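Endoglucanase E (Clostridium thermocellum, PDB 2WAO) cleaves beta-1,4-glucans as a cellulase and carries an esterase domain that binds cellulose chains and probably removes acetyl groups from plant cell-wall polysaccharides. Local coordinates at residues N62-F67 and K77-L82. Residues are numbered along the deposited sequence; the frame is centred on the assembly and turned at random.
Sequences NPLPPF and KLVSGL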
loop_
_atom_site.group_PDB
_atom_site.type_symbol
_atom_site.label_atom_id
_atom_site.label_comp_id
_atom_site.label_asym_id
_atom_site.label_seq_id
_atom_site.Cartn_x
_atom_site.Cartn_y
_atom_site.Cartn_z
ATOM N N ASN A 62 -15.806 4.802 11.801
ATOM C CA ASN A 62 -15.647 6.252 11.622
ATOM C C ASN A 62 -14.180 6.688 11.736
ATOM O O ASN A 62 -13.572 6.498 12.789
ATOM C CB ASN A 62 -16.449 7.001 12.683
ATOM C CG ASN A 62 -17.920 6.607 12.683
ATOM O OD1 ASN A 62 -18.487 6.297 13.741
ATOM N ND2 ASN A 62 -18.541 6.620 11.503
ATOM N N PRO A 63 -13.590 7.214 10.638
ATOM C CA PRO A 63 -12.224 7.727 10.653
ATOM C C PRO A 63 -12.120 9.003 11.441
ATOM O O PRO A 63 -12.920 9.928 11.240
ATOM C CB PRO A 63 -11.937 8.038 9.172
ATOM C CG PRO A 63 -12.990 7.176 8.410
ATOM C CD PRO A 63 -14.177 7.288 9.286
ATOM N N LEU A 64 -11.167 9.033 12.364
ATOM C CA LEU A 64 -10.989 10.170 13.232
ATOM C C LEU A 64 -9.894 11.084 12.684
ATOM O O LEU A 64 -9.138 10.671 11.808
ATOM C CB LEU A 64 -10.653 9.676 14.648
ATOM C CG LEU A 64 -11.720 8.704 15.216
ATOM C CD1 LEU A 64 -11.394 8.390 16.666
ATOM C CD2 LEU A 64 -13.113 9.304 15.107
ATOM N N PRO A 65 -9.801 12.347 13.169
ATOM C CA PRO A 65 -8.754 13.214 12.600
ATOM C C PRO A 65 -7.367 12.567 12.745
ATOM O O PRO A 65 -7.053 11.962 13.822
ATOM C CB PRO A 65 -8.897 14.501 13.445
ATOM C CG PRO A 65 -10.340 14.489 13.836
ATOM C CD PRO A 65 -10.588 13.058 14.194
ATOM N N PRO A 66 -6.557 12.577 11.675
ATOM C CA PRO A 66 -5.234 11.932 11.746
ATOM C C PRO A 66 -4.250 12.674 12.613
ATOM O O PRO A 66 -4.516 13.827 13.009
ATOM C CB PRO A 66 -4.734 11.950 10.303
ATOM C CG PRO A 66 -5.482 13.013 9.669
ATOM C CD PRO A 66 -6.849 13.015 10.301
ATOM N N PHE A 67 -3.164 12.002 12.968
ATOM C CA PHE A 67 -2.154 12.593 13.869
ATOM C C PHE A 67 -0.791 12.082 13.497
ATOM O O PHE A 67 -0.671 11.028 12.863
ATOM C CB PHE A 67 -2.463 12.269 15.335
ATOM C CG PHE A 67 -2.414 10.797 15.647
ATOM C CD1 PHE A 67 -1.239 10.221 16.096
ATOM C CD2 PHE A 67 -3.559 9.969 15.453
ATOM C CE1 PHE A 67 -1.183 8.831 16.394
ATOM C CE2 PHE A 67 -3.499 8.598 15.745
ATOM C CZ PHE A 67 -2.326 8.030 16.190
ATOM N N LYS A 77 -3.779 9.622 22.986
ATOM C CA LYS A 77 -5.181 9.204 23.190
ATOM C C LYS A 77 -5.890 9.120 21.844
ATOM O O LYS A 77 -6.111 10.149 21.177
ATOM C CB LYS A 77 -5.918 10.165 24.143
ATOM C CG LYS A 77 -7.436 9.954 24.238
ATOM C CD LYS A 77 -7.780 8.749 25.096
ATOM C CE LYS A 77 -7.255 8.911 26.527
ATOM N NZ LYS A 77 -8.053 9.938 27.246
ATOM N N LEU A 78 -6.253 7.902 21.437
ATOM C CA LEU A 78 -6.871 7.694 20.130
ATOM C C LEU A 78 -8.302 8.173 20.030
ATOM O O LEU A 78 -8.704 8.738 19.009
ATOM C CB LEU A 78 -6.792 6.222 19.690
ATOM C CG LEU A 78 -5.382 5.639 19.459
ATOM C CD1 LEU A 78 -5.594 4.182 19.060
ATOM C CD2 LEU A 78 -4.577 6.469 18.374
ATOM N N VAL A 79 -9.093 7.938 21.073
ATOM C CA VAL A 79 -10.495 8.272 21.042
ATOM C C VAL A 79 -10.929 8.269 22.498
ATOM O O VAL A 79 -10.354 7.563 23.310
ATOM C CB VAL A 79 -11.319 7.209 20.228
ATOM C CG1 VAL A 79 -11.266 5.786 20.902
ATOM C CG2 VAL A 79 -12.744 7.679 20.013
ATOM N N SER A 80 -11.941 9.065 22.812
ATOM C CA SER A 80 -12.465 9.088 24.176
ATOM C C SER A 80 -13.902 9.590 24.187
ATOM O O SER A 80 -14.434 10.047 23.162
ATOM C CB SER A 80 -11.580 9.927 25.095
ATOM O OG SER A 80 -11.476 11.259 24.603
ATOM N N GLY A 81 -14.560 9.407 25.327
ATOM C CA GLY A 81 -15.913 9.903 25.502
ATOM C C GLY A 81 -16.944 9.087 24.779
ATOM O O GLY A 81 -18.043 9.573 24.548
ATOM N N LEU A 82 -16.601 7.848 24.411
ATOM C CA LEU A 82 -17.547 6.946 23.736
ATOM C C LEU A 82 -18.536 6.370 24.736
ATOM O O LEU A 82 -18.204 6.211 25.916
ATOM C CB LEU A 82 -16.818 5.778 23.041
ATOM C CG LEU A 82 -15.691 6.108 22.055
ATOM C CD1 LEU A 82 -14.911 4.837 21.710
ATOM C CD2 LEU A 82 -16.242 6.779 20.747
#
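Leu64 and Phe67 of 62-67 reach across to Leu78 and Val79 of 77-82, packing together the two antiparallel sheets of the beta-sandwich-like N-terminal part of this family 2 carbohydrate esterase. Strand 62-70 pairs with strand 52-59 in one sheet, whereas strand 73-79 is an outermost strand of the other. With no hydrogen bond between the segments, the union rests on van der Waals contact.

Two small clusters make it up. In the first, one methyl of Leu64 does all the touching: CD1 lies 3.7 Å from Val79 CG2 and 3.8 Å from Val79 CB, and it also rests 3.6 Å from the carbonyl oxygen Leu78 O. The Leu64 side chain runs at a slant to that of Val79, whose CG2, anti to the backbone N, is the branch that meets Leu64. In the second, Leu78 CD2 meets the Phe67 ring obliquely beside its CE2–CZ bond, 3.5 Å from CZ and 3.6 Å from CE2.

Backbone pairing sets both clusters in place. Backbone hydrogen bonds tie Leu64 to Ala57 and Phe67 to Phe55, and the successive prolines Pro65 and Pro66 separate them where the strand is interrupted. Across the interface, Leu78 and Val79 both face Ala43 in a classic beta bulge, and each has a backbone hydrogen bond with it. The helix-like backbone of Leu78 (phi -73°, psi -41°) contrasts with the extended Val79 and fits this irregularity.

Around the second pair, Leu91 of strand 85-93 touches both Phe67 and Leu78, while from strand 43-49 Ile47 packs against Phe67 and Val45 against Leu78. Buried among these neighbours, Leu78 extends its side chain with CD1 anti to CA, chi2 179°, and offers CD2 to the aromatic ring.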